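Local coordinates for protein esterase (Sinorhizobium meliloti 1021, PDB 4TX1) that probably removes acetyl groups from carbohydrates as an acetylesterase of the SGNH-hydrolase family, and may also act on aryl esters, at residues 39-44 / 96-101; 61-66 / 79-84; 125-130 / 182-187; 140-145 / 216-221. All coordinates share one frame; numbering follows the deposited sequence.

Contact 1. Residues 39-44 / 96-101; sequences DRWPSV and VFMLGS
Trp41 bridges to strand residues Val96 and Met98 through the two ends of its indole. At the six-membered end, CH2 of Trp41 rests 3.7 Å from CG1 of Val96. At the pyrrole end the methyl CE of Met98 makes an apolar touch with Trp41 CD1 at 4.1 Å, and its closest approach is to Trp41 NE1, at 3.6 Å. Met98 also makes a Met-aromatic contact: its SD stands 5.2 Å from the centroid of the Trp41 five-membered ring, in an oblique position. The thioether chain runs out extended and then bends at chi3 (78°), which brings CE obliquely to the pyrrole part of the ring. The single polar atom of the ring, NE1, is satisfied elsewhere, by a hydrogen bond with Thr24 OG1. An alanine in place of Trp41 would probably leave Val96 CG1 and Met98 CE without the indole they rest on, and Thr24 OG1 without this partner. Pro42 CD lies against one face of the indole. Gly100 and Ser101 begin the GSND block of the SGNH family just beyond the strand. The indole reaches from the first turn of helix 41-49 to strand 94-98, and also touches Cys18 of strand 14-20 and Val211 and Leu215 of helix 205-223.

Contact 2. Residues 61-66 / 79-84; sequences NGRTTA and ARVLPT
Arg63 sets off with CG anti to the backbone N (chi1 173°), runs straight to CD and then bends at chi3 (-81°), which carries its guanidinium across to Val81 on the helix. Val81 meets it with the methyl placed anti to its own backbone N (chi1 172°): CG1 lies 3.8 Å from Arg63 NH2, approaching the guanidinium obliquely. This is an apolar touch on a charged group whose other terminal nitrogen is engaged elsewhere, NH1 donating to Gly20 O. Asn61, Gly62 and Arg63 belong to the loop after strand 53-59, and in SGNH hydrolases a glycine in this loop and the asparagine of the GSND block probably serve the oxyanion hole. Arg63 O accepts from the side chain of one such residue, Asn102, and the Arg63 side chain runs near the probable Ser22-His202-Asp199 triad without touching it. Farther along, the loop closes on the start of helix 78-89. Ala66 CB and Ala79 CB meet at 3.8 Å. There the backbones are near enough that Thr65 O lies 3.1 Å from Ala79 N. The CB of Thr65 points away from the helix, and OG1 is hydrogen-bonded with Asp103 OD2. Leu122 and Leu125 of helix 112-127 pack against Ala79, while Leu71 of a third subunit packs on Ala66.

Contact 3. Residues 125-130 / 182-187; sequences LVRRHD and LDCGFF
Arg127 and Leu182 hold their backbones well apart, with CA atoms 10.4 Å from each other, and the gap is spanned by the arginine side chain reaching from the last turn of helix 112-127. Its chain bends at chi2 (-119°), off the usual staggered values, on the way to the carbonyls. The guanidinium grips one carbonyl oxygen end-on with both terminal nitrogens: NH1 donates to Leu182 O at 2.9 Å and NH2 to the same oxygen at 3.0 Å. Both bonds are moderately bent, the NH1 one with an N-H...O angle of 149°, yet Leu182 O lies almost exactly in the guanidinium plane, which should restrict the rotation of the group. NH2 adds a weak bond to Asp183 O, at 3.2 Å. The carbonyls are presented by a Schellman motif, in which Asp183 takes positive phi (58°) to end helix 171-182 before the chain enters strand 185-188. A positive group at this C-terminal end would be expected to suit the helix dipole. Cys184 SG comes within 3.9 Å of Arg127 NH2, oblique to the guanidinium. The Asp183 carboxylate turns away, its OD2 5.7 Å from Arg127 NH2. Arg127 also packs on Ile141 of strand 140-145, and Leu182 on Val123 of helix 112-127. Beside Arg127 in the chain, Arg128 NH2 is hydrogen-bonded to His129 O of a fourth subunit.

Contact 4. Residues 140-145 / 216-221; sequences EILIVS and EPVVRM
Strand 140-145 of the central parallel sheet is covered on one face by helix 205-223, and Leu142 is the residue that carries this layer contact, meeting Val218 and Val219. A single methyl does the touching. CD1 of Leu142 reaches 3.8 Å from Val218 CG1 and 3.9 Å from Val219 CG2, so one leucine tip rests against methyls of two successive helix residues. The Leu142 side chain passes Val218 obliquely and Val219 at about a right angle. Val218 points toward the strand from its CB, and its CG1 stands between the backbone N and the carbonyl carbon (chi1 71°), a crowded position that sets this methyl against the leucine. No polar group crosses the contact. Elsewhere on the helix, one turn apart, Arg220 and Glu216 form a salt bridge: NE donates to Glu216 OE1 at 2.8 Å, nearly straight at 164°, using the anti lone pair of that oxygen. The bonded oxygen lies close to the guanidinium plane, and NH2 adds a weak bond to it. Leu215 and Met222 of the same helix also touch Leu142, and Val219 leans on Leu45 and Leu49 of helix 41-49. Ile141 and Ile143 face helix 112-127 instead, so helices cover both faces of the strand, as in the three-layer alpha/beta/alpha fold of SGNH hydrolases.

How the contacts relate
From the N terminus, contact 1 closes the first long loop, joining the start of helix 41-49 to strand 94-98. Contact 2 falls wholly within that loop and ties the loop after strand 53-59 to helix 78-89; Leu99 packs on Arg63 between the two. Contacts 3 and 4 come later and cross: 125-130 pairs with 182-187, while 140-145, lying between them, pairs with 216-221. Contacts 1, 3 and 4 share the parallel sheet, where strand 140-145 is hydrogen-bonded to 94-98 on one side and 185-188 on the other. Contacts 2 and 4 do not touch, lying on opposite sides of the chain's centre with centres about 20 Å apart.

Contact 1. Residues 39-44 / 96-101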
loop_
_atom_site.group_PDB
_atom_site.type_symbol
_atom_site.label_atom_id
_atom_site.label_comp_id
_atom_site.label_asym_id
_atom_site.label_seq_id
_atom_site.Cartn_x
_atom_site.Cartn_y
_atom_site.Cartn_z
ATOM N N ASP A 39 -17.968 -31.694 4.212
ATOM C CA ASP A 39 -18.852 -30.971 5.103
ATOM C C ASP A 39 -18.890 -29.428 4.921
ATOM O O ASP A 39 -19.705 -28.748 5.537
ATOM C CB ASP A 39 -18.555 -31.296 6.562
ATOM C CG ASP A 39 -18.711 -32.838 6.867
ATOM O OD1 ASP A 39 -19.530 -33.450 6.126
ATOM O OD2 ASP A 39 -18.015 -33.312 7.782
ATOM N N ARG A 40 -17.982 -28.908 4.090
ATOM C CA ARG A 40 -17.956 -27.465 3.829
ATOM C C ARG A 40 -19.143 -27.108 2.911
ATOM O O ARG A 40 -19.457 -27.846 1.992
ATOM C CB ARG A 40 -16.621 -27.092 3.221
ATOM C CG ARG A 40 -15.481 -27.497 4.114
ATOM C CD ARG A 40 -14.097 -27.307 3.445
ATOM N NE ARG A 40 -13.100 -28.076 4.134
ATOM C CZ ARG A 40 -11.916 -28.408 3.646
ATOM N NH1 ARG A 40 -11.613 -27.972 2.420
ATOM N NH2 ARG A 40 -11.116 -29.196 4.304
ATOM N N TRP A 41 -19.746 -25.941 3.083
ATOM C CA TRP A 41 -20.947 -25.635 2.349
ATOM C C TRP A 41 -20.812 -25.553 0.873
ATOM O O TRP A 41 -21.629 -26.053 0.130
ATOM C CB TRP A 41 -21.700 -24.473 2.965
ATOM C CG TRP A 41 -21.145 -23.060 2.715
ATOM C CD1 TRP A 41 -20.484 -22.289 3.620
ATOM C CD2 TRP A 41 -21.324 -22.268 1.541
ATOM N NE1 TRP A 41 -20.194 -21.036 3.052
ATOM C CE2 TRP A 41 -20.675 -21.014 1.779
ATOM C CE3 TRP A 41 -21.878 -22.505 0.277
ATOM C CZ2 TRP A 41 -20.624 -19.997 0.798
ATOM C CZ3 TRP A 41 -21.844 -21.482 -0.680
ATOM C CH2 TRP A 41 -21.233 -20.258 -0.412
ATOM N N PRO A 42 -19.655 -25.040 0.350
ATOM C CA PRO A 42 -19.528 -25.079 -1.086
ATOM C C PRO A 42 -19.445 -26.507 -1.695
ATOM O O PRO A 42 -19.894 -26.744 -2.813
ATOM C CB PRO A 42 -18.186 -24.378 -1.351
ATOM C CG PRO A 42 -18.112 -23.439 -0.206
ATOM C CD PRO A 42 -18.565 -24.291 0.998
ATOM N N SER A 43 -18.857 -27.437 -0.951
ATOM C CA SER A 43 -18.770 -28.854 -1.331
ATOM C C SER A 43 -20.155 -29.504 -1.372
ATOM O O SER A 43 -20.446 -30.239 -2.358
ATOM C CB SER A 43 -17.945 -29.639 -0.320
ATOM O OG SER A 43 -16.585 -29.128 -0.332
ATOM N N VAL A 44 -20.933 -29.236 -0.338
ATOM C CA VAL A 44 -22.346 -29.729 -0.293
ATOM C C VAL A 44 -23.164 -29.199 -1.468
ATOM O O VAL A 44 -23.868 -29.970 -2.184
ATOM C CB VAL A 44 -23.015 -29.419 1.026
ATOM C CG1 VAL A 44 -24.528 -29.697 0.874
ATOM C CG2 VAL A 44 -22.252 -30.117 2.179
ATOM N N VAL A 96 -21.400 -16.027 -5.002
ATOM C CA VAL A 96 -22.137 -16.145 -3.746
ATOM C C VAL A 96 -21.322 -15.527 -2.602
ATOM O O VAL A 96 -20.224 -16.040 -2.330
ATOM C CB VAL A 96 -22.414 -17.639 -3.400
ATOM C CG1 VAL A 96 -23.312 -17.725 -2.118
ATOM C CG2 VAL A 96 -23.077 -18.279 -4.663
ATOM N N PHE A 97 -21.849 -14.502 -1.961
ATOM C CA PHE A 97 -21.188 -13.850 -0.826
ATOM C C PHE A 97 -21.785 -14.359 0.475
ATOM O O PHE A 97 -23.012 -14.409 0.647
ATOM C CB PHE A 97 -21.365 -12.358 -0.843
ATOM C CG PHE A 97 -20.647 -11.655 -1.990
ATOM C CD1 PHE A 97 -19.266 -11.683 -2.051
ATOM C CD2 PHE A 97 -21.314 -10.950 -2.962
ATOM C CE1 PHE A 97 -18.595 -11.036 -3.024
ATOM C CE2 PHE A 97 -20.669 -10.247 -3.950
ATOM C CZ PHE A 97 -19.279 -10.343 -4.032
ATOM N N MET A 98 -20.912 -14.744 1.380
ATOM C CA MET A 98 -21.353 -14.895 2.761
ATOM C C MET A 98 -20.361 -14.247 3.727
ATOM O O MET A 98 -19.364 -14.874 4.176
ATOM C CB MET A 98 -21.678 -16.374 3.135
ATOM C CG MET A 98 -22.418 -16.416 4.466
ATOM S SD MET A 98 -23.123 -18.028 4.924
ATOM C CE MET A 98 -21.634 -18.842 5.483
ATOM N N LEU A 99 -20.585 -12.971 4.009
ATOM C CA LEU A 99 -19.690 -12.178 4.830
ATOM C C LEU A 99 -20.498 -11.287 5.722
ATOM O O LEU A 99 -21.665 -10.998 5.438
ATOM C CB LEU A 99 -18.729 -11.345 3.940
ATOM C CG LEU A 99 -17.674 -12.069 3.155
ATOM C CD1 LEU A 99 -16.958 -11.091 2.162
ATOM C CD2 LEU A 99 -16.680 -12.713 4.103
ATOM N N GLY A 100 -19.874 -10.875 6.818
ATOM C CA GLY A 100 -20.384 -9.932 7.801
ATOM C C GLY A 100 -20.112 -10.290 9.237
ATOM O O GLY A 100 -20.188 -9.410 10.105
ATOM N N SER A 101 -19.867 -11.570 9.541
ATOM C CA SER A 101 -19.579 -11.969 10.916
ATOM C C SER A 101 -18.381 -11.231 11.501
ATOM O O SER A 101 -18.438 -10.748 12.619
ATOM C CB SER A 101 -19.378 -13.489 10.984
ATOM O OG SER A 101 -20.586 -14.210 10.651
#

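Contact 2. Residues 61-66 / 79-84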
loop_
_atom_site.group_PDB
_atom_site.type_symbol
_atom_site.label_atom_id
_atom_site.label_comp_id
_atom_site.label_asym_id
_atom_site.label_seq_id
_atom_site.Cartn_x
_atom_site.Cartn_y
_atom_site.Cartn_z
ATOM N N ASN A 61 -10.304 -17.084 6.748
ATOM C CA ASN A 61 -10.567 -16.832 8.138
ATOM C C ASN A 61 -10.325 -15.339 8.531
ATOM O O ASN A 61 -9.258 -14.805 8.207
ATOM C CB ASN A 61 -9.772 -17.707 9.051
ATOM C CG ASN A 61 -10.204 -19.183 9.005
ATOM O OD1 ASN A 61 -11.045 -19.571 8.185
ATOM N ND2 ASN A 61 -9.492 -20.031 9.743
ATOM N N GLY A 62 -11.325 -14.716 9.113
ATOM C CA GLY A 62 -11.314 -13.332 9.549
ATOM C C GLY A 62 -11.679 -12.298 8.465
ATOM O O GLY A 62 -11.577 -11.119 8.685
ATOM N N ARG A 63 -12.032 -12.744 7.287
ATOM C CA ARG A 63 -12.286 -11.819 6.221
ATOM C C ARG A 63 -13.471 -10.912 6.565
ATOM O O ARG A 63 -14.460 -11.404 6.978
ATOM C CB ARG A 63 -12.599 -12.563 4.933
ATOM C CG ARG A 63 -13.049 -11.690 3.781
ATOM C CD ARG A 63 -13.155 -12.435 2.467
ATOM N NE ARG A 63 -11.894 -12.608 1.798
ATOM C CZ ARG A 63 -11.580 -13.639 1.029
ATOM N NH1 ARG A 63 -12.375 -14.686 0.908
ATOM N NH2 ARG A 63 -10.429 -13.654 0.445
ATOM N N THR A 64 -13.310 -9.608 6.356
ATOM C CA THR A 64 -14.332 -8.620 6.546
ATOM C C THR A 64 -14.910 -8.248 5.169
ATOM O O THR A 64 -14.351 -8.612 4.112
ATOM C CB THR A 64 -13.773 -7.348 7.148
ATOM O OG1 THR A 64 -12.999 -6.654 6.114
ATOM C CG2 THR A 64 -12.882 -7.647 8.404
ATOM N N THR A 65 -16.011 -7.480 5.177
ATOM C CA THR A 65 -16.579 -7.088 3.942
ATOM C C THR A 65 -15.634 -6.147 3.196
ATOM O O THR A 65 -15.275 -6.391 2.040
ATOM C CB THR A 65 -17.989 -6.437 4.167
ATOM O OG1 THR A 65 -17.851 -5.271 4.975
ATOM C CG2 THR A 65 -19.055 -7.402 4.795
ATOM N N ALA A 66 -15.182 -5.086 3.836
ATOM C CA ALA A 66 -14.431 -4.036 3.123
ATOM C C ALA A 66 -13.516 -3.261 4.054
ATOM O O ALA A 66 -13.269 -2.036 3.873
ATOM C CB ALA A 66 -15.375 -3.052 2.380
ATOM N N ALA A 79 -12.867 -6.460 0.129
ATOM C CA ALA A 79 -12.950 -5.650 -1.066
ATOM C C ALA A 79 -11.604 -5.499 -1.749
ATOM O O ALA A 79 -11.531 -5.486 -2.973
ATOM C CB ALA A 79 -13.516 -4.296 -0.712
ATOM N N ARG A 80 -10.522 -5.362 -1.002
ATOM C CA ARG A 80 -9.191 -5.223 -1.617
ATOM C C ARG A 80 -8.766 -6.461 -2.381
ATOM O O ARG A 80 -8.152 -6.377 -3.424
ATOM C CB ARG A 80 -8.118 -4.824 -0.570
ATOM C CG ARG A 80 -6.754 -4.578 -1.271
ATOM C CD ARG A 80 -5.910 -3.668 -0.301
ATOM N NE ARG A 80 -5.929 -4.228 1.064
ATOM C CZ ARG A 80 -6.211 -3.596 2.148
ATOM N NH1 ARG A 80 -6.420 -2.236 2.124
ATOM N NH2 ARG A 80 -6.200 -4.286 3.304
ATOM N N VAL A 81 -9.115 -7.632 -1.838
ATOM C CA VAL A 81 -8.778 -8.920 -2.366
ATOM C C VAL A 81 -9.676 -9.347 -3.532
ATOM O O VAL A 81 -9.263 -10.098 -4.435
ATOM C CB VAL A 81 -8.624 -9.955 -1.277
ATOM C CG1 VAL A 81 -8.449 -11.386 -1.851
ATOM C CG2 VAL A 81 -7.465 -9.549 -0.358
ATOM N N LEU A 82 -10.904 -8.909 -3.516
ATOM C CA LEU A 82 -11.866 -9.576 -4.420
ATOM C C LEU A 82 -11.531 -9.473 -5.913
ATOM O O LEU A 82 -11.600 -10.463 -6.598
ATOM C CB LEU A 82 -13.267 -9.007 -4.182
ATOM C CG LEU A 82 -14.378 -9.540 -5.091
ATOM C CD1 LEU A 82 -14.573 -11.034 -4.878
ATOM C CD2 LEU A 82 -15.677 -8.786 -4.852
ATOM N N PRO A 83 -11.053 -8.269 -6.417
ATOM C CA PRO A 83 -10.704 -8.239 -7.838
ATOM C C PRO A 83 -9.743 -9.318 -8.292
ATOM O O PRO A 83 -9.938 -9.900 -9.352
ATOM C CB PRO A 83 -10.150 -6.830 -8.036
ATOM C CG PRO A 83 -10.809 -6.009 -6.995
ATOM C CD PRO A 83 -10.851 -6.960 -5.774
ATOM N N THR A 84 -8.707 -9.599 -7.515
ATOM C CA THR A 84 -7.748 -10.626 -7.812
ATOM C C THR A 84 -8.393 -12.009 -7.822
ATOM O O THR A 84 -8.120 -12.808 -8.750
ATOM C CB THR A 84 -6.635 -10.617 -6.792
ATOM O OG1 THR A 84 -5.980 -9.309 -6.883
ATOM C CG2 THR A 84 -5.614 -11.726 -7.027
#

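Contact 3. Residues 125-130 / 182-187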
loop_
_atom_site.group_PDB
_atom_site.type_symbol
_atom_site.label_atom_id
_atom_site.label_comp_id
_atom_site.label_asym_id
_atom_site.label_seq_id
_atom_site.Cartn_x
_atom_site.Cartn_y
_atom_site.Cartn_z
ATOM N N LEU A 125 -17.880 -4.103 -7.135
ATOM C CA LEU A 125 -16.624 -4.644 -7.656
ATOM C C LEU A 125 -16.889 -5.725 -8.678
ATOM O O LEU A 125 -16.155 -5.849 -9.666
ATOM C CB LEU A 125 -15.697 -5.138 -6.501
ATOM C CG LEU A 125 -15.104 -3.976 -5.705
ATOM C CD1 LEU A 125 -14.503 -4.607 -4.414
ATOM C CD2 LEU A 125 -14.037 -3.214 -6.511
ATOM N N VAL A 126 -17.906 -6.565 -8.464
ATOM C CA VAL A 126 -18.238 -7.610 -9.399
ATOM C C VAL A 126 -18.778 -6.940 -10.707
ATOM O O VAL A 126 -18.332 -7.315 -11.839
ATOM C CB VAL A 126 -19.292 -8.597 -8.847
ATOM C CG1 VAL A 126 -19.683 -9.574 -9.936
ATOM C CG2 VAL A 126 -18.719 -9.357 -7.625
ATOM N N ARG A 127 -19.679 -6.011 -10.520
ATOM C CA ARG A 127 -20.385 -5.448 -11.637
ATOM C C ARG A 127 -19.483 -4.616 -12.508
ATOM O O ARG A 127 -19.750 -4.432 -13.664
ATOM C CB ARG A 127 -21.539 -4.645 -11.130
ATOM C CG ARG A 127 -22.519 -5.510 -10.371
ATOM C CD ARG A 127 -23.836 -5.483 -11.034
ATOM N NE ARG A 127 -24.771 -6.516 -10.646
ATOM C CZ ARG A 127 -25.839 -6.271 -9.929
ATOM N NH1 ARG A 127 -26.044 -5.073 -9.450
ATOM N NH2 ARG A 127 -26.689 -7.227 -9.681
ATOM N N ARG A 128 -18.423 -4.111 -11.927
ATOM C CA ARG A 128 -17.458 -3.285 -12.706
ATOM C C ARG A 128 -16.146 -3.917 -13.030
ATOM O O ARG A 128 -15.282 -3.204 -13.507
ATOM C CB ARG A 128 -17.185 -1.966 -12.011
ATOM C CG ARG A 128 -18.439 -1.137 -11.656
ATOM C CD ARG A 128 -19.242 -0.775 -12.875
ATOM N NE ARG A 128 -18.953 0.551 -13.477
ATOM C CZ ARG A 128 -19.020 0.860 -14.803
ATOM N NH1 ARG A 128 -19.265 -0.110 -15.715
ATOM N NH2 ARG A 128 -18.689 2.120 -15.247
ATOM N N HIS A 129 -15.987 -5.195 -12.736
ATOM C CA HIS A 129 -14.738 -5.870 -12.942
ATOM C C HIS A 129 -14.346 -5.888 -14.398
ATOM O O HIS A 129 -15.209 -6.168 -15.252
ATOM C CB HIS A 129 -14.777 -7.322 -12.372
ATOM C CG HIS A 129 -13.413 -7.930 -12.328
ATOM N ND1 HIS A 129 -12.488 -7.582 -11.371
ATOM C CD2 HIS A 129 -12.758 -8.739 -13.200
ATOM C CE1 HIS A 129 -11.337 -8.172 -11.636
ATOM N NE2 HIS A 129 -11.452 -8.857 -12.763
ATOM N N ASP A 130 -13.067 -5.686 -14.698
ATOM C CA ASP A 130 -12.533 -5.793 -16.056
ATOM C C ASP A 130 -12.072 -7.208 -16.331
ATOM O O ASP A 130 -10.941 -7.599 -16.094
ATOM C CB ASP A 130 -11.393 -4.778 -16.270
ATOM C CG ASP A 130 -10.975 -4.670 -17.739
ATOM O OD1 ASP A 130 -11.857 -4.853 -18.631
ATOM O OD2 ASP A 130 -9.791 -4.378 -17.979
ATOM N N LEU A 182 -30.259 -3.757 -5.414
ATOM C CA LEU A 182 -29.247 -3.985 -6.397
ATOM C C LEU A 182 -29.512 -5.129 -7.371
ATOM O O LEU A 182 -28.616 -5.508 -8.126
ATOM C CB LEU A 182 -27.882 -4.258 -5.664
ATOM C CG LEU A 182 -27.328 -3.170 -4.733
ATOM C CD1 LEU A 182 -25.974 -3.611 -4.140
ATOM C CD2 LEU A 182 -27.225 -1.847 -5.459
ATOM N N ASP A 183 -30.704 -5.702 -7.391
ATOM C CA ASP A 183 -30.909 -6.822 -8.279
ATOM C C ASP A 183 -30.017 -8.004 -8.122
ATOM O O ASP A 183 -29.491 -8.565 -9.094
ATOM C CB ASP A 183 -30.751 -6.361 -9.710
ATOM C CG ASP A 183 -32.010 -6.429 -10.407
ATOM O OD1 ASP A 183 -32.840 -5.531 -10.113
ATOM O OD2 ASP A 183 -32.170 -7.435 -11.143
ATOM N N CYS A 184 -29.839 -8.408 -6.876
ATOM C CA CYS A 184 -29.106 -9.591 -6.536
ATOM C C CYS A 184 -30.123 -10.570 -5.917
ATOM O O CYS A 184 -31.158 -10.141 -5.348
ATOM C CB CYS A 184 -28.105 -9.253 -5.368
ATOM S SG CYS A 184 -26.735 -8.282 -5.960
ATOM N N GLY A 185 -29.732 -11.848 -5.887
ATOM C CA GLY A 185 -30.431 -12.823 -5.042
ATOM C C GLY A 185 -30.102 -12.634 -3.588
ATOM O O GLY A 185 -29.040 -12.050 -3.227
ATOM N N PHE A 186 -30.967 -13.180 -2.744
ATOM C CA PHE A 186 -30.797 -13.182 -1.301
ATOM C C PHE A 186 -31.101 -14.549 -0.701
ATOM O O PHE A 186 -32.083 -15.236 -1.094
ATOM C CB PHE A 186 -31.658 -12.112 -0.623
ATOM C CG PHE A 186 -31.603 -12.162 0.871
ATOM C CD1 PHE A 186 -30.450 -11.764 1.580
ATOM C CD2 PHE A 186 -32.660 -12.659 1.608
ATOM C CE1 PHE A 186 -30.371 -11.911 2.924
ATOM C CE2 PHE A 186 -32.570 -12.818 2.989
ATOM C CZ PHE A 186 -31.445 -12.386 3.665
ATOM N N PHE A 187 -30.325 -14.948 0.282
ATOM C CA PHE A 187 -30.735 -16.071 1.142
ATOM C C PHE A 187 -30.332 -15.754 2.555
ATOM O O PHE A 187 -29.156 -15.355 2.791
ATOM C CB PHE A 187 -30.068 -17.332 0.671
ATOM C CG PHE A 187 -30.526 -18.578 1.413
ATOM C CD1 PHE A 187 -31.763 -19.154 1.108
ATOM C CD2 PHE A 187 -29.720 -19.170 2.361
ATOM C CE1 PHE A 187 -32.181 -20.304 1.786
ATOM C CE2 PHE A 187 -30.143 -20.308 3.062
ATOM C CZ PHE A 187 -31.371 -20.881 2.752
#

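Contact 4. Residues 140-145 / 216-221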
loop_
_atom_site.group_PDB
_atom_site.type_symbol
_atom_site.label_atom_id
_atom_site.label_comp_id
_atom_site.label_asym_id
_atom_site.label_seq_id
_atom_site.Cartn_x
_atom_site.Cartn_y
_atom_site.Cartn_z
ATOM N N GLU A 140 -24.413 -13.415 -12.202
ATOM C CA GLU A 140 -25.424 -13.226 -11.199
ATOM C C GLU A 140 -24.736 -13.145 -9.825
ATOM O O GLU A 140 -23.629 -13.642 -9.656
ATOM C CB GLU A 140 -26.365 -14.435 -11.192
ATOM C CG GLU A 140 -27.113 -14.587 -12.500
ATOM C CD GLU A 140 -28.118 -13.478 -12.696
ATOM O OE1 GLU A 140 -28.777 -13.055 -11.699
ATOM O OE2 GLU A 140 -28.259 -13.020 -13.863
ATOM N N ILE A 141 -25.404 -12.511 -8.893
ATOM C CA ILE A 141 -24.871 -12.357 -7.517
ATOM C C ILE A 141 -25.904 -12.771 -6.482
ATOM O O ILE A 141 -27.072 -12.299 -6.513
ATOM C CB ILE A 141 -24.481 -10.892 -7.300
ATOM C CG1 ILE A 141 -23.375 -10.460 -8.278
ATOM C CG2 ILE A 141 -23.866 -10.711 -5.900
ATOM C CD1 ILE A 141 -23.054 -8.950 -8.222
ATOM N N LEU A 142 -25.484 -13.616 -5.560
ATOM C CA LEU A 142 -26.284 -14.063 -4.427
ATOM C C LEU A 142 -25.661 -13.543 -3.125
ATOM O O LEU A 142 -24.516 -13.980 -2.801
ATOM C CB LEU A 142 -26.339 -15.542 -4.398
ATOM C CG LEU A 142 -27.349 -16.328 -3.594
ATOM C CD1 LEU A 142 -27.106 -17.798 -3.313
ATOM C CD2 LEU A 142 -28.538 -15.562 -2.960
ATOM N N ILE A 143 -26.433 -12.789 -2.368
ATOM C CA ILE A 143 -26.037 -12.254 -1.072
ATOM C C ILE A 143 -26.600 -13.195 0.000
ATOM O O ILE A 143 -27.806 -13.353 0.129
ATOM C CB ILE A 143 -26.501 -10.843 -0.818
ATOM C CG1 ILE A 143 -25.864 -9.937 -1.880
ATOM C CG2 ILE A 143 -26.171 -10.379 0.605
ATOM C CD1 ILE A 143 -26.414 -8.537 -1.986
ATOM N N VAL A 144 -25.724 -13.783 0.795
ATOM C CA VAL A 144 -26.156 -14.654 1.875
ATOM C C VAL A 144 -25.855 -14.008 3.225
ATOM O O VAL A 144 -24.679 -13.601 3.556
ATOM C CB VAL A 144 -25.524 -16.032 1.759
ATOM C CG1 VAL A 144 -26.069 -16.922 2.884
ATOM C CG2 VAL A 144 -25.697 -16.665 0.391
ATOM N N SER A 145 -26.875 -13.830 4.065
ATOM C CA SER A 145 -26.657 -13.308 5.398
ATOM C C SER A 145 -26.150 -14.536 6.241
ATOM O O SER A 145 -26.725 -15.659 6.163
ATOM C CB SER A 145 -27.856 -12.612 6.044
ATOM O OG SER A 145 -28.933 -13.576 6.020
ATOM N N GLU A 216 -29.241 -24.675 -2.291
ATOM C CA GLU A 216 -29.364 -25.331 -3.597
ATOM C C GLU A 216 -30.515 -24.750 -4.462
ATOM O O GLU A 216 -30.287 -24.495 -5.613
ATOM C CB GLU A 216 -29.480 -26.856 -3.465
ATOM C CG GLU A 216 -29.877 -27.451 -4.787
ATOM C CD GLU A 216 -30.191 -28.930 -4.750
ATOM O OE1 GLU A 216 -30.221 -29.519 -5.832
ATOM O OE2 GLU A 216 -30.331 -29.512 -3.674
ATOM N N PRO A 217 -31.724 -24.552 -3.899
ATOM C CA PRO A 217 -32.832 -24.077 -4.728
ATOM C C PRO A 217 -32.610 -22.693 -5.319
ATOM O O PRO A 217 -32.858 -22.526 -6.494
ATOM C CB PRO A 217 -34.019 -24.074 -3.767
ATOM C CG PRO A 217 -33.715 -25.186 -2.820
ATOM C CD PRO A 217 -32.216 -24.960 -2.561
ATOM N N VAL A 218 -32.136 -21.715 -4.510
ATOM C CA VAL A 218 -31.905 -20.367 -5.007
ATOM C C VAL A 218 -30.720 -20.377 -5.961
ATOM O O VAL A 218 -30.744 -19.687 -6.984
ATOM C CB VAL A 218 -31.775 -19.356 -3.858
ATOM C CG1 VAL A 218 -30.468 -19.553 -3.108
ATOM C CG2 VAL A 218 -31.877 -17.932 -4.369
ATOM N N VAL A 219 -29.720 -21.208 -5.704
ATOM C CA VAL A 219 -28.614 -21.364 -6.639
ATOM C C VAL A 219 -29.035 -21.938 -7.988
ATOM O O VAL A 219 -28.735 -21.372 -8.990
ATOM C CB VAL A 219 -27.422 -22.113 -6.032
ATOM C CG1 VAL A 219 -26.401 -22.428 -7.075
ATOM C CG2 VAL A 219 -26.838 -21.284 -4.926
ATOM N N ARG A 220 -29.771 -23.035 -7.998
ATOM C CA ARG A 220 -30.429 -23.377 -9.245
ATOM C C ARG A 220 -31.295 -22.264 -9.836
ATOM O O ARG A 220 -31.143 -21.921 -10.952
ATOM C CB ARG A 220 -31.289 -24.626 -9.044
ATOM C CG ARG A 220 -30.492 -25.885 -8.741
ATOM C CD ARG A 220 -31.339 -27.141 -8.612
ATOM N NE ARG A 220 -30.532 -28.317 -8.300
ATOM C CZ ARG A 220 -29.882 -29.036 -9.203
ATOM N NH1 ARG A 220 -29.938 -28.701 -10.487
ATOM N NH2 ARG A 220 -29.172 -30.092 -8.829
ATOM N N MET A 221 -32.196 -21.660 -9.141
ATOM C CA MET A 221 -32.956 -20.660 -9.843
ATOM C C MET A 221 -32.053 -19.668 -10.594
ATOM O O MET A 221 -32.276 -19.372 -11.717
ATOM C CB MET A 221 -33.927 -19.984 -8.905
ATOM C CG MET A 221 -34.421 -18.644 -9.358
ATOM S SD MET A 221 -35.654 -18.036 -8.222
ATOM C CE MET A 221 -35.176 -18.888 -6.709
#